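Local coordinates for uncharacterized hypothetical protein (Parabacteroides merdae, PDB 4EI0) that is of unknown function, a mostly beta-sheet protein of the DUF4466 family from the bacterium Parabacteroides merdae, at residues Q244-L248 and Q249-F253. Numbering follows the deposited sequence.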
# COMPACT_ATOMS: atom_id res chain seq x y z
N GLN B 244 1.05 -31.19 -3.77
CA GLN B 244 2.45 -30.93 -4.14
C GLN B 244 2.83 -31.69 -5.38
O GLN B 244 3.60 -31.21 -6.19
CB GLN B 244 3.39 -31.26 -2.97
CG GLN B 244 3.16 -30.33 -1.81
CD GLN B 244 3.83 -30.73 -0.52
OE1 GLN B 244 3.74 -31.87 -0.06
NE2 GLN B 244 4.39 -29.74 0.17
N LEU B 245 2.32 -32.90 -5.54
CA LEU B 245 2.71 -33.68 -6.71
C LEU B 245 1.95 -33.33 -7.99
O LEU B 245 2.46 -33.57 -9.08
CB LEU B 245 2.55 -35.19 -6.42
CG LEU B 245 3.46 -35.81 -5.35
CD1 LEU B 245 2.97 -37.21 -5.10
CD2 LEU B 245 4.89 -35.81 -5.79
N SER B 246 0.72 -32.83 -7.87
CA SER B 246 -0.16 -32.66 -9.02
C SER B 246 -0.53 -31.21 -9.33
O SER B 246 -1.06 -30.92 -10.41
CB SER B 246 -1.45 -33.43 -8.79
OG SER B 246 -2.31 -32.62 -8.03
N ASP B 247 -0.27 -30.31 -8.39
CA ASP B 247 -0.60 -28.89 -8.60
C ASP B 247 -2.07 -28.69 -9.05
O ASP B 247 -2.35 -27.88 -9.92
CB ASP B 247 0.37 -28.23 -9.61
CG ASP B 247 1.78 -28.10 -9.08
OD1 ASP B 247 2.15 -26.99 -8.63
OD2 ASP B 247 2.53 -29.09 -9.14
N LEU B 248 -2.99 -29.47 -8.48
CA LEU B 248 -4.44 -29.23 -8.65
C LEU B 248 -5.05 -28.97 -7.28
O LEU B 248 -4.79 -29.69 -6.33
CB LEU B 248 -5.14 -30.40 -9.38
CG LEU B 248 -4.38 -31.13 -10.51
CD1 LEU B 248 -5.27 -32.21 -11.12
CD2 LEU B 248 -3.81 -30.19 -11.59
N GLN B 249 -5.85 -27.92 -7.16
CA GLN B 249 -6.18 -27.42 -5.82
C GLN B 249 -7.28 -28.23 -5.10
O GLN B 249 -7.87 -29.13 -5.70
CB GLN B 249 -6.59 -25.95 -5.91
CG GLN B 249 -7.59 -25.68 -7.01
CD GLN B 249 -8.07 -24.24 -6.97
OE1 GLN B 249 -8.27 -23.62 -8.01
NE2 GLN B 249 -8.23 -23.69 -5.76
N TYR B 250 -7.54 -27.89 -3.83
CA TYR B 250 -8.49 -28.60 -2.92
C TYR B 250 -8.03 -29.99 -2.64
O TYR B 250 -8.82 -30.84 -2.21
CB TYR B 250 -9.95 -28.64 -3.41
CG TYR B 250 -10.47 -27.29 -3.81
CD1 TYR B 250 -10.41 -26.23 -2.91
CD2 TYR B 250 -10.97 -27.04 -5.09
CE1 TYR B 250 -10.84 -24.96 -3.26
CE2 TYR B 250 -11.41 -25.77 -5.44
CZ TYR B 250 -11.35 -24.74 -4.53
OH TYR B 250 -11.78 -23.48 -4.88
N SER B 251 -6.75 -30.20 -2.87
CA SER B 251 -6.17 -31.51 -2.69
C SER B 251 -5.78 -31.68 -1.22
O SER B 251 -5.86 -30.76 -0.39
CB SER B 251 -4.94 -31.74 -3.62
OG SER B 251 -5.22 -32.67 -4.66
N LYS B 252 -5.38 -32.89 -0.93
CA LYS B 252 -4.81 -33.18 0.33
C LYS B 252 -3.32 -33.46 0.11
O LYS B 252 -2.79 -33.44 -1.02
CB LYS B 252 -5.60 -34.33 0.96
CG LYS B 252 -6.99 -33.89 1.35
CD LYS B 252 -7.85 -35.03 1.87
CE LYS B 252 -9.24 -34.50 2.23
NZ LYS B 252 -10.17 -34.53 1.07
N PHE B 253 -2.63 -33.65 1.21
CA PHE B 253 -1.21 -33.88 1.17
C PHE B 253 -0.91 -35.24 1.78
O PHE B 253 -1.45 -35.60 2.84
CB PHE B 253 -0.48 -32.80 1.97
CG PHE B 253 -0.74 -31.40 1.49
CD1 PHE B 253 -1.77 -30.65 2.00
CD2 PHE B 253 0.07 -30.83 0.53
CE1 PHE B 253 -1.99 -29.36 1.57
CE2 PHE B 253 -0.17 -29.53 0.06
CZ PHE B 253 -1.20 -28.81 0.60
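An ST turn at Ser246 starts the loop that leaves the short helix 243-246 and doubles back on itself, bringing Phe253 beside Gln244 at the surface of this mostly beta-sheet protein of the DUF4466 family. Gln244 CG lies in plane at the ring edge, 3.9 Å from Phe253 CE2, and the amide carbon and OE1 also approach Phe253 CD2, OE1 obliquely. The Gln244 amide stands nearly upright to the ring, the two planes 83° apart. Glutamine suits this place because its CG can pack on an aromatic edge while its amide also serves other partners: OE1 meets Lys308 and NE2 the carbonyl of Pro29, two bonds that fix the rotation of the amide. With CG anti to its own carbonyl carbon (chi1 -59°), Phe253 has its ring close to Gln244; the ring also packs on Arg243 of helix 243-246 and on Val27 of a loop.

In the ST turn, Ser246 OG accepts from Leu248 N at 3.3 Å, a bent bond of 142° at the hydrogen, and is also hydrogen-bonded to the carbonyl oxygen of Asp242. A small hydroxyl side chain can serve both backbone groups where the helix stops. Asp247 leaves the helix with positive phi, and its carboxylate forms a salt bridge to Lys155 of strand 152-159, tying the helix end to the neighbouring sheet. Farther round, the backbone of Lys252 is hydrogen-bonded to that of Arg243, closing the loop onto the helix. On the exposed outer side, Gln249 NE2 sits 3.5 Å above one face of the Tyr250 ring, offset toward its rim. Ser251, small enough to sit inside the bend, brings its CB to 3.4 Å from Leu248 O.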